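Side-chain contacts in dual specificity phosphatase 28 (Homo sapiens, PDB 5Y15), which hydrolyses a synthetic aryl phosphate in vitro but shows almost no detectable activity with phosphotyrosine, less with phosphothreonine and none with phosphoserine: residues V41-A44 with F48-S51; L87-F92 with L100-P105; E111-V114 with A119-V122; R130-C135 with Q152-A157; Y138-R143 with S169-Y174. The protein carries 2 engineered substitutions. One frame throughout, in Å; residues are numbered along the deposited sequence.

Interaction 1. Residues V41-A44 with F48-S51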
# COMPACT_ATOMS: atom_id res chain seq x y z
N VAL A 41 4.71 -19.21 1.88
CA VAL A 41 4.20 -19.92 3.05
C VAL A 41 2.94 -19.23 3.55
O VAL A 41 2.87 -18.00 3.60
CB VAL A 41 5.24 -19.96 4.17
CG1 VAL A 41 4.64 -20.62 5.36
CG2 VAL A 41 6.48 -20.68 3.74
N ARG A 42 1.93 -20.03 3.91
CA ARG A 42 0.79 -19.52 4.66
C ARG A 42 1.22 -19.28 6.11
O ARG A 42 1.70 -20.21 6.77
CB ARG A 42 -0.36 -20.52 4.60
CG ARG A 42 -1.74 -20.00 4.96
CD ARG A 42 -2.69 -21.18 5.16
NE ARG A 42 -4.10 -20.81 5.33
CZ ARG A 42 -4.74 -20.81 6.50
NH1 ARG A 42 -4.09 -21.14 7.61
NH2 ARG A 42 -6.03 -20.48 6.56
N VAL A 43 1.13 -18.03 6.57
CA VAL A 43 1.42 -17.75 7.98
C VAL A 43 0.16 -17.87 8.83
O VAL A 43 0.21 -18.30 9.99
CB VAL A 43 2.03 -16.35 8.13
CG1 VAL A 43 2.16 -15.97 9.60
CG2 VAL A 43 3.39 -16.26 7.43
N ALA A 44 -0.94 -17.39 8.28
CA ALA A 44 -2.22 -17.28 8.95
C ALA A 44 -3.25 -17.03 7.87
O ALA A 44 -2.90 -16.79 6.71
CB ALA A 44 -2.18 -16.13 9.98
N PHE A 48 0.28 -14.55 3.55
CA PHE A 48 1.41 -15.36 3.11
C PHE A 48 2.71 -14.57 3.14
O PHE A 48 2.73 -13.38 2.83
CB PHE A 48 1.22 -15.87 1.68
CG PHE A 48 -0.02 -16.66 1.48
CD1 PHE A 48 -1.23 -16.03 1.24
CD2 PHE A 48 0.01 -18.05 1.55
CE1 PHE A 48 -2.38 -16.76 1.05
CE2 PHE A 48 -1.14 -18.79 1.36
CZ PHE A 48 -2.35 -18.15 1.11
N LEU A 49 3.79 -15.27 3.46
CA LEU A 49 5.14 -14.73 3.50
C LEU A 49 5.94 -15.38 2.37
O LEU A 49 5.71 -16.54 2.03
CB LEU A 49 5.79 -15.02 4.85
CG LEU A 49 7.20 -14.49 5.13
CD1 LEU A 49 7.37 -14.35 6.60
CD2 LEU A 49 8.31 -15.37 4.56
N GLY A 50 6.87 -14.63 1.78
CA GLY A 50 7.64 -15.21 0.68
C GLY A 50 9.01 -14.60 0.48
O GLY A 50 9.33 -13.51 0.97
N SER A 51 9.82 -15.31 -0.29
CA SER A 51 11.16 -14.84 -0.64
C SER A 51 11.11 -14.27 -2.04
O SER A 51 10.03 -14.16 -2.63
CB SER A 51 12.19 -15.96 -0.58
OG SER A 51 11.81 -17.00 -1.47
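Arg42 and Phe48 meet on one face of a two-stranded ladder and cross at a slant, the arginine's CB and CG passing the CD2/CE2 side of the ring. The ring atom CE2 of Phe48 lies 3.8 Å from Arg42 CB, and CG is equally near, while CD2 of the ring comes to 3.5 Å from Arg42 CA. With Phe48 CG beside its own backbone N (chi1 -57°), the ring turns back toward the partner strand. The arginine chain runs on extended past it; the guanidinium plane stands 83° from the ring, and the atoms that touch the ring are CA, CB and CG.

Away from the ring, Val43 CG2 meets Leu49 CB at 3.7 Å, these two side chains also crossing obliquely. Val41 and Leu49 themselves form an antiparallel hydrogen-bonded pair: Val41 N to Leu49 O and Leu49 N to Val41 O are both 2.9 Å. Val41 O also takes a CA-H contact from Phe48 CA at 3.1 Å, so two donors converge on that carbonyl.

Leu49 continues inward to Ser131 and Cys135, and Val43 is covered by Val154 and Ala157 of helix 147-157. Beyond the regular pairs, Val43 and Ala44 both face Leu47. This is a classic beta bulge in a beta hairpin, here the one that forms the 40-44 edge of the mixed phosphatase sheet.

Interaction 2. Residues L87-F92 with L100-P105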
# COMPACT_ATOMS: atom_id res chain seq x y z
N LEU A 87 2.42 -2.74 -2.86
CA LEU A 87 2.90 -1.72 -1.94
C LEU A 87 4.37 -1.99 -1.67
O LEU A 87 4.71 -3.06 -1.14
CB LEU A 87 2.09 -1.73 -0.64
CG LEU A 87 2.66 -0.89 0.52
CD1 LEU A 87 2.61 0.57 0.18
CD2 LEU A 87 1.87 -1.17 1.80
N ARG A 88 5.24 -1.04 -2.01
CA ARG A 88 6.66 -1.18 -1.73
C ARG A 88 6.95 -0.44 -0.44
O ARG A 88 6.57 0.73 -0.30
CB ARG A 88 7.55 -0.62 -2.85
CG ARG A 88 9.05 -0.54 -2.45
CD ARG A 88 10.02 -0.07 -3.59
NE ARG A 88 9.82 -0.78 -4.84
CZ ARG A 88 10.47 -1.90 -5.16
NH1 ARG A 88 11.34 -2.43 -4.29
NH2 ARG A 88 10.23 -2.49 -6.32
N VAL A 89 7.59 -1.12 0.50
CA VAL A 89 8.05 -0.56 1.76
C VAL A 89 9.56 -0.46 1.67
O VAL A 89 10.25 -1.48 1.84
CB VAL A 89 7.56 -1.42 2.94
CG1 VAL A 89 8.04 -0.89 4.29
CG2 VAL A 89 6.07 -1.45 2.91
N PRO A 90 10.10 0.71 1.38
CA PRO A 90 11.51 0.82 0.97
C PRO A 90 12.50 0.80 2.11
O PRO A 90 12.81 1.85 2.68
CB PRO A 90 11.57 2.16 0.23
CG PRO A 90 10.39 2.93 0.67
CD PRO A 90 9.45 2.02 1.46
N VAL A 91 12.98 -0.39 2.48
CA VAL A 91 14.01 -0.51 3.50
C VAL A 91 14.98 -1.59 3.05
O VAL A 91 14.59 -2.56 2.39
CB VAL A 91 13.47 -0.84 4.92
CG1 VAL A 91 12.68 0.31 5.50
CG2 VAL A 91 12.61 -2.12 4.91
N PHE A 92 16.25 -1.40 3.40
CA PHE A 92 17.19 -2.49 3.27
C PHE A 92 17.05 -3.37 4.51
O PHE A 92 16.54 -2.95 5.55
CB PHE A 92 18.65 -2.01 3.19
CG PHE A 92 19.03 -1.34 1.88
CD1 PHE A 92 18.94 -2.01 0.68
CD2 PHE A 92 19.53 -0.05 1.88
CE1 PHE A 92 19.31 -1.40 -0.51
CE2 PHE A 92 19.91 0.58 0.69
CZ PHE A 92 19.80 -0.10 -0.51
N LEU A 100 9.72 0.65 11.47
CA LEU A 100 8.59 1.01 12.33
C LEU A 100 7.73 2.12 11.72
O LEU A 100 6.50 2.04 11.77
CB LEU A 100 9.13 1.41 13.71
CG LEU A 100 8.17 1.79 14.83
CD1 LEU A 100 7.22 0.67 15.12
CD2 LEU A 100 8.97 2.08 16.09
N ALA A 101 8.36 3.11 11.09
CA ALA A 101 7.60 4.25 10.57
C ALA A 101 6.60 3.82 9.51
O ALA A 101 5.58 4.50 9.31
CB ALA A 101 8.55 5.29 9.99
N HIS A 102 6.87 2.73 8.81
CA HIS A 102 6.00 2.24 7.75
C HIS A 102 4.95 1.23 8.25
O HIS A 102 4.10 0.81 7.45
CB HIS A 102 6.84 1.55 6.67
CG HIS A 102 7.83 2.45 5.97
ND1 HIS A 102 7.46 3.36 5.01
CD2 HIS A 102 9.18 2.50 6.05
CE1 HIS A 102 8.54 3.97 4.54
NE2 HIS A 102 9.60 3.46 5.15
N LEU A 103 5.05 0.76 9.50
CA LEU A 103 4.23 -0.37 9.95
C LEU A 103 2.73 -0.07 9.93
O LEU A 103 1.94 -0.77 9.27
CB LEU A 103 4.65 -0.83 11.35
CG LEU A 103 6.02 -1.53 11.36
CD1 LEU A 103 6.43 -2.00 12.74
CD2 LEU A 103 6.01 -2.72 10.41
N GLU A 104 2.30 0.96 10.65
CA GLU A 104 0.88 1.29 10.70
C GLU A 104 0.27 1.47 9.31
O GLU A 104 -0.74 0.82 9.01
CB GLU A 104 0.70 2.52 11.61
CG GLU A 104 -0.71 2.75 12.12
CD GLU A 104 -1.32 1.53 12.71
OE1 GLU A 104 -0.65 0.86 13.52
OE2 GLU A 104 -2.48 1.23 12.35
N PRO A 105 0.87 2.26 8.41
CA PRO A 105 0.30 2.38 7.05
C PRO A 105 0.39 1.11 6.20
O PRO A 105 -0.40 0.96 5.26
CB PRO A 105 1.15 3.49 6.42
CG PRO A 105 1.72 4.23 7.57
CD PRO A 105 1.95 3.24 8.64
O HOH W 1 12.35 3.73 4.25
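His102 NE2 is hydrogen-bonded at 2.9 Å to a water that lies in the plane of the imidazole, at its edge. The same water approaches Pro90 O at a suspiciously short distance, so that half of the bridge is doubtful. It appears to tie the ring to the backbone of the loop, and three apolar side chains of the same loop pack against the histidine.

Val89 uses its CG1 branch, 3.6 Å from His102 CB and 3.7 Å from His102 CG, the two side chains sliding past each other in opposite senses. Pro90 crosses the histidine at about a right angle: its CD is 4.2 Å from the ring centroid and 29° off the normal, an off-centre CH-pi contact shifted toward CE1. Val91 CG1 adds a looser contact, 4.2 Å from His102 CD2. The histidine is brought there by chi1 of -62°, with CG beside its backbone N.

Val91 O accepts from Arg130 NH1, while Leu87 and Arg88 pair antiparallel with a strand of the second subunit. The loop thus runs from strand 85-88, the outermost of this chain's sheet, toward the active site and packs against the start of helix 100-115, a position consistent with the general-acid loop of dual-specificity phosphatases.

Interaction 3. Residues E111-V114 with A119-V122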
# COMPACT_ATOMS: atom_id res chain seq x y z
N GLU A 111 -4.78 -5.04 5.96
CA GLU A 111 -6.08 -5.35 6.56
C GLU A 111 -7.21 -5.02 5.60
O GLU A 111 -8.15 -5.80 5.47
CB GLU A 111 -6.26 -4.58 7.87
CG GLU A 111 -7.63 -4.75 8.50
CD GLU A 111 -7.86 -6.15 9.09
OE1 GLU A 111 -6.96 -7.02 8.99
OE2 GLU A 111 -8.95 -6.39 9.66
N ALA A 112 -7.11 -3.89 4.89
CA ALA A 112 -8.14 -3.57 3.92
C ALA A 112 -8.23 -4.64 2.84
O ALA A 112 -9.33 -4.99 2.39
CB ALA A 112 -7.88 -2.20 3.28
N ALA A 113 -7.09 -5.18 2.40
CA ALA A 113 -7.18 -6.23 1.38
C ALA A 113 -7.83 -7.48 1.96
O ALA A 113 -8.64 -8.13 1.30
CB ALA A 113 -5.79 -6.53 0.78
N VAL A 114 -7.49 -7.83 3.20
CA VAL A 114 -8.07 -9.01 3.83
C VAL A 114 -9.58 -8.84 3.99
O VAL A 114 -10.35 -9.77 3.72
CB VAL A 114 -7.40 -9.26 5.19
CG1 VAL A 114 -8.21 -10.28 5.98
CG2 VAL A 114 -6.00 -9.75 4.98
N ALA A 119 -6.23 -11.76 -0.14
CA ALA A 119 -5.13 -12.20 0.69
C ALA A 119 -3.91 -11.35 0.38
O ALA A 119 -3.80 -10.75 -0.69
CB ALA A 119 -4.80 -13.68 0.43
N CYS A 120 -2.98 -11.31 1.31
CA CYS A 120 -1.77 -10.53 1.14
C CYS A 120 -0.59 -11.46 1.03
O CYS A 120 -0.53 -12.49 1.72
CB CYS A 120 -1.49 -9.57 2.30
SG CYS A 120 -2.80 -8.43 2.69
N LEU A 121 0.37 -11.06 0.21
CA LEU A 121 1.67 -11.69 0.16
C LEU A 121 2.65 -10.64 0.62
O LEU A 121 2.70 -9.54 0.06
CB LEU A 121 2.01 -12.17 -1.26
CG LEU A 121 3.50 -12.31 -1.47
CD1 LEU A 121 4.00 -13.54 -0.71
CD2 LEU A 121 3.92 -12.33 -2.95
N VAL A 122 3.38 -10.93 1.69
CA VAL A 122 4.45 -10.09 2.20
C VAL A 122 5.74 -10.78 1.81
O VAL A 122 5.93 -11.96 2.15
CB VAL A 122 4.38 -9.91 3.72
CG1 VAL A 122 5.50 -9.03 4.22
CG2 VAL A 122 3.03 -9.33 4.16
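Cys120 SG sits against Ala113 and Val114, where the last turn of helix 100-115 packs on the strand that follows. Helix and strand belong to a beta-alpha-beta crossover: strand 85-88 leads through this helix to the parallel strand 119-123, with strand 66-71 lying between the two in the sheet.

The cysteine torsion decides the contact. Chi1 of -56° sets SG beside the backbone N of Cys120 and anti to its carbonyl carbon, which swings the sulfur toward the helix. There it meets Ala113 CB at 4.0 Å, a methyl whose bond from the backbone already points at the strand. Val114 is set sidelong, with chi1 of 167° placing CG1 anti to its backbone N and CG2 anti to its carbonyl carbon; CG2 is the branch that faces the sulfur. No hydrogen bond joins the two segments, so the evidence for association is this apolar fit alone, with 141 Å² buried in all.

Neighbouring groups add to the contact. Leu68 touches both Ala113 and Cys120, and Met110 of the same helix also rests on the cysteine. Val114 in turn leans on Tyr138, whose hydroxyl is hydrogen-bonded to Glu111 OE1, while Glu111 OE2 forms a salt bridge with Arg115. At the centre of the contact the sulfur bridges two helix residues: Val114 CG2 lies 4.2 Å from Cys120 SG, and 5.3 Å separates this methyl from Ala113 CB.

Interaction 4. Residues R130-C135 with Q152-A157. With PO4 (phosphate ion), chain C.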
# COMPACT_ATOMS: atom_id res chain seq x y z
N ARG A 130 12.83 -8.73 6.71
CA ARG A 130 11.88 -7.65 6.45
C ARG A 130 10.44 -8.16 6.39
O ARG A 130 9.54 -7.58 7.01
CB ARG A 130 12.27 -6.93 5.16
CG ARG A 130 13.45 -5.97 5.39
CD ARG A 130 14.05 -5.45 4.08
NE ARG A 130 14.50 -6.54 3.22
CZ ARG A 130 15.15 -6.38 2.07
NH1 ARG A 130 15.43 -5.16 1.59
NH2 ARG A 130 15.51 -7.46 1.39
N SER A 131 10.20 -9.19 5.58
CA SER A 131 8.85 -9.70 5.40
C SER A 131 8.35 -10.39 6.67
O SER A 131 7.15 -10.33 6.96
CB SER A 131 8.83 -10.66 4.22
OG SER A 131 9.75 -11.71 4.46
N ALA A 132 9.25 -10.99 7.44
CA ALA A 132 8.83 -11.62 8.68
C ALA A 132 8.43 -10.56 9.70
O ALA A 132 7.46 -10.75 10.45
CB ALA A 132 9.95 -12.49 9.25
N ALA A 133 9.17 -9.45 9.72
CA ALA A 133 8.83 -8.35 10.62
C ALA A 133 7.48 -7.76 10.27
O ALA A 133 6.66 -7.51 11.16
CB ALA A 133 9.91 -7.27 10.58
N VAL A 134 7.21 -7.54 8.98
CA VAL A 134 5.91 -6.97 8.60
C VAL A 134 4.77 -7.94 8.91
O VAL A 134 3.71 -7.53 9.40
CB VAL A 134 5.92 -6.56 7.11
CG1 VAL A 134 4.52 -6.19 6.66
CG2 VAL A 134 6.88 -5.38 6.88
N CYS A 135 4.96 -9.23 8.64
CA CYS A 135 3.92 -10.21 9.00
C CYS A 135 3.66 -10.19 10.50
O CYS A 135 2.50 -10.20 10.95
CB CYS A 135 4.33 -11.61 8.55
SG CYS A 135 4.08 -11.84 6.80
N GLN A 152 5.69 -16.18 16.96
CA GLN A 152 5.63 -17.64 16.99
C GLN A 152 4.89 -18.18 15.78
O GLN A 152 5.33 -19.16 15.16
CB GLN A 152 4.97 -18.13 18.28
CG GLN A 152 4.94 -19.65 18.38
CD GLN A 152 3.70 -20.17 19.13
OE1 GLN A 152 3.79 -20.60 20.28
NE2 GLN A 152 2.54 -20.12 18.47
N MET A 153 3.79 -17.55 15.40
CA MET A 153 3.12 -17.97 14.17
C MET A 153 4.02 -17.79 12.95
O MET A 153 4.11 -18.68 12.10
CB MET A 153 1.83 -17.19 13.97
CG MET A 153 0.73 -17.55 14.93
SD MET A 153 -0.70 -16.76 14.23
CE MET A 153 -1.03 -17.90 12.89
N VAL A 154 4.71 -16.65 12.85
CA VAL A 154 5.54 -16.44 11.67
C VAL A 154 6.64 -17.50 11.61
O VAL A 154 6.84 -18.15 10.58
CB VAL A 154 6.11 -15.01 11.65
CG1 VAL A 154 7.16 -14.85 10.51
CG2 VAL A 154 4.99 -13.99 11.46
N LYS A 155 7.35 -17.70 12.73
CA LYS A 155 8.44 -18.68 12.78
C LYS A 155 7.94 -20.11 12.53
O LYS A 155 8.66 -20.91 11.91
CB LYS A 155 9.16 -18.59 14.12
CG LYS A 155 10.43 -19.44 14.20
CD LYS A 155 11.68 -18.58 14.32
CE LYS A 155 12.94 -19.43 14.40
NZ LYS A 155 13.99 -18.93 13.44
N SER A 156 6.74 -20.45 12.98
CA SER A 156 6.22 -21.78 12.71
C SER A 156 5.90 -21.94 11.23
O SER A 156 6.09 -23.02 10.66
CB SER A 156 4.95 -22.06 13.54
OG SER A 156 5.23 -22.26 14.92
N ALA A 157 5.46 -20.87 10.58
CA ALA A 157 5.19 -20.98 9.16
C ALA A 157 6.47 -20.93 8.34
O ALA A 157 6.56 -21.59 7.30
CB ALA A 157 4.23 -19.87 8.71
P PO4 C . 15.21 -10.39 4.05
O1 PO4 C . 14.05 -11.35 4.26
O2 PO4 C . 16.46 -10.89 4.75
O3 PO4 C . 14.86 -9.08 4.69
O4 PO4 C . 15.39 -10.33 2.54
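Val154 divides its two methyls between Ala132 and Cys135, one helical turn apart on the facing helix. Its CG1, anti to its backbone N, reaches Ala132 CB at 3.9 Å, and its CG2 reaches Cys135 CB at 3.8 Å. No polar bond crosses between the segments, and the small alanine lets the backbones come close.

At the start of the same helix, Arg130 wraps round a phosphate ion, probably taken up from the crystallisation liquor. Its backbone N donates to phosphate O3 at 2.9 Å in a nearly straight bond (172°). Going outward, CB lies 3.4 Å from O3 and CG 3.5 Å from the same oxygen, while CD passes it somewhat farther off. A bend at chi3 (-58°) then folds the chain back, and NE donates to O3 at 3.0 Å. CZ makes no polar contact itself but sets NH2 to donate to phosphate O4 at 3.1 Å, with O4 in the guanidinium plane at its edge (165° at the hydrogen). O3 is thus gripped by both backbone and side chain of one residue, and NH1 turns away to Val91 O.

The backbone N atoms of Asn126, Arg128 and Ser129 add to the cradle, the phosphate-binding P-loop of the CX5R signature. Ser131 OG is hydrogen-bonded to OG of Ser124, an engineered residue at the position inferred to carry the phosphocysteine intermediate. Behind this loop, helix 130-142 lies with Ser131 and Cys135 on Val122 of strand 119-123, while Val154 of helix 147-157 also covers Val43 and Leu49 of the two hairpin strands.

Interaction 5. Residues Y138-R143 with S169-Y174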
# COMPACT_ATOMS: atom_id res chain seq x y z
N TYR A 138 1.73 -7.14 11.47
CA TYR A 138 0.35 -7.22 11.02
C TYR A 138 -0.47 -8.06 11.99
O TYR A 138 -1.60 -7.70 12.35
CB TYR A 138 0.26 -7.78 9.60
CG TYR A 138 -1.17 -8.05 9.20
CD1 TYR A 138 -2.00 -7.02 8.77
CD2 TYR A 138 -1.73 -9.32 9.35
CE1 TYR A 138 -3.32 -7.26 8.43
CE2 TYR A 138 -3.07 -9.56 9.03
CZ TYR A 138 -3.85 -8.53 8.59
OH TYR A 138 -5.17 -8.77 8.27
N LEU A 139 0.09 -9.20 12.43
CA LEU A 139 -0.65 -10.04 13.35
C LEU A 139 -0.89 -9.33 14.68
O LEU A 139 -1.95 -9.49 15.30
CB LEU A 139 0.08 -11.36 13.56
CG LEU A 139 0.15 -12.20 12.29
CD1 LEU A 139 0.98 -13.43 12.58
CD2 LEU A 139 -1.26 -12.59 11.86
N MET A 140 0.08 -8.53 15.13
CA MET A 140 -0.12 -7.80 16.38
C MET A 140 -1.19 -6.73 16.24
O MET A 140 -2.02 -6.54 17.14
CB MET A 140 1.18 -7.14 16.82
CG MET A 140 2.10 -7.99 17.65
SD MET A 140 3.58 -7.02 18.00
CE MET A 140 4.35 -7.18 16.49
N ARG A 141 -1.15 -5.98 15.13
CA ARG A 141 -1.96 -4.78 14.97
C ARG A 141 -3.42 -5.10 14.62
O ARG A 141 -4.33 -4.39 15.07
CB ARG A 141 -1.32 -3.87 13.93
CG ARG A 141 -2.16 -2.69 13.48
CD ARG A 141 -2.46 -1.73 14.64
NE ARG A 141 -3.22 -0.57 14.18
CZ ARG A 141 -4.55 -0.51 14.18
NH1 ARG A 141 -5.27 -1.53 14.63
NH2 ARG A 141 -5.16 0.59 13.74
N HIS A 142 -3.67 -6.13 13.80
CA HIS A 142 -5.02 -6.38 13.31
C HIS A 142 -5.59 -7.75 13.67
O HIS A 142 -6.77 -8.00 13.39
CB HIS A 142 -5.10 -6.17 11.80
CG HIS A 142 -4.99 -4.74 11.40
ND1 HIS A 142 -3.91 -4.22 10.72
CD2 HIS A 142 -5.83 -3.69 11.61
CE1 HIS A 142 -4.09 -2.93 10.51
NE2 HIS A 142 -5.25 -2.58 11.04
N ARG A 143 -4.81 -8.63 14.28
CA ARG A 143 -5.34 -9.87 14.81
C ARG A 143 -5.10 -9.93 16.32
O ARG A 143 -5.21 -11.00 16.92
CB ARG A 143 -4.71 -11.07 14.11
CG ARG A 143 -4.71 -10.99 12.59
CD ARG A 143 -5.97 -11.49 11.98
NE ARG A 143 -5.98 -11.27 10.53
CZ ARG A 143 -5.53 -12.14 9.64
NH1 ARG A 143 -5.06 -13.32 10.04
NH2 ARG A 143 -5.57 -11.85 8.34
N SER A 169 13.89 -4.79 17.68
CA SER A 169 13.74 -3.70 18.64
C SER A 169 12.53 -2.86 18.29
O SER A 169 11.70 -2.53 19.16
CB SER A 169 15.01 -2.84 18.62
OG SER A 169 14.90 -1.76 19.53
N GLN A 170 12.37 -2.57 17.01
CA GLN A 170 11.22 -1.79 16.58
C GLN A 170 9.91 -2.53 16.81
O GLN A 170 8.90 -1.90 17.13
CB GLN A 170 11.43 -1.40 15.13
CG GLN A 170 12.57 -0.38 14.95
CD GLN A 170 13.09 -0.40 13.55
OE1 GLN A 170 12.32 -0.30 12.59
NE2 GLN A 170 14.42 -0.55 13.41
N LEU A 171 9.91 -3.87 16.71
CA LEU A 171 8.71 -4.65 17.02
C LEU A 171 8.37 -4.57 18.50
O LEU A 171 7.19 -4.49 18.88
CB LEU A 171 8.91 -6.10 16.60
CG LEU A 171 8.83 -6.29 15.08
CD1 LEU A 171 9.37 -7.65 14.67
CD2 LEU A 171 7.42 -6.11 14.57
N GLN A 172 9.38 -4.60 19.37
CA GLN A 172 9.13 -4.48 20.80
C GLN A 172 8.51 -3.12 21.12
O GLN A 172 7.53 -3.03 21.88
CB GLN A 172 10.45 -4.64 21.55
CG GLN A 172 10.94 -6.08 21.68
CD GLN A 172 12.24 -6.19 22.45
OE1 GLN A 172 13.02 -5.23 22.51
NE2 GLN A 172 12.52 -7.37 22.99
N LYS A 173 9.03 -2.06 20.49
CA LYS A 173 8.47 -0.73 20.71
C LYS A 173 7.06 -0.63 20.13
O LYS A 173 6.19 0.02 20.72
CB LYS A 173 9.39 0.32 20.07
CG LYS A 173 8.94 1.77 20.25
CD LYS A 173 8.73 2.11 21.74
CE LYS A 173 9.51 3.35 22.18
NZ LYS A 173 9.49 4.43 21.14
N TYR A 174 6.82 -1.27 18.98
CA TYR A 174 5.50 -1.26 18.39
C TYR A 174 4.50 -1.95 19.30
O TYR A 174 3.35 -1.51 19.44
CB TYR A 174 5.54 -1.97 17.04
CG TYR A 174 4.33 -1.81 16.15
CD1 TYR A 174 3.90 -0.56 15.74
CD2 TYR A 174 3.66 -2.92 15.66
CE1 TYR A 174 2.82 -0.41 14.88
CE2 TYR A 174 2.59 -2.79 14.80
CZ TYR A 174 2.16 -1.54 14.43
OH TYR A 174 1.10 -1.41 13.56
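Met140 and Tyr174 are turned toward each other by their torsions: the methionine bends at chi3 (-78°) to present CE, and the tyrosine ring leaves its helix with CG anti to the backbone N (chi1 -168°). They join helices 130-142 and 165-179, part of the helical layer packed on one side of the sheet in the phosphatase fold. The two short segments run almost parallel, but with axes 11.3 Å from each other, so long side chains must span the gap.

Met140 CE does so at two points. It meets Leu171 CD2 at 3.8 Å, the side chains crossing at about a right angle, and lies near the plane of the Tyr174 ring, at its edge, 4.4 Å from Tyr174 CD2. Ala150 of helix 147-157 backs the methionine.

The side chains of Arg141, bent at chi2, and Tyr174 also cross at about a right angle, while their flat groups are 44° apart. The polar ends are joined through a third residue: Glu104 gives OE2 to Arg141 NE in a salt bridge and OE1 to the tyrosine hydroxyl in a hydrogen bond, which would fix both groups. Tyr174 OH, at the edge of the guanidinium, also lies 3.5 Å from both CB and CG of Arg141.

In the fold
Interactions 1, 2 and 3 reach one mixed sheet, while 4 and 5 lie among the helices packed on it. Interactions 1 and 3 are joined through probable hydrogen bonds between neighbouring strands, Phe48 O to Val122 N at 2.8 Å and Gly50 N to Val122 O at 2.9 Å. Interaction 4 packs over interaction 1, centres about 8 Å apart, and shares helix 130-142 with interaction 5. Interaction 2 is linked to interaction 5 by Glu104 OE2 to Arg141 NE at 2.7 Å, and to interaction 4 by Val91 O to Arg130 NH1 at 2.8 Å. The side chain of Ser124, the engineered residue at the inferred active-site position, lies about 6 Å from that of Leu49, whereas interactions 3 and 5 lie away from it.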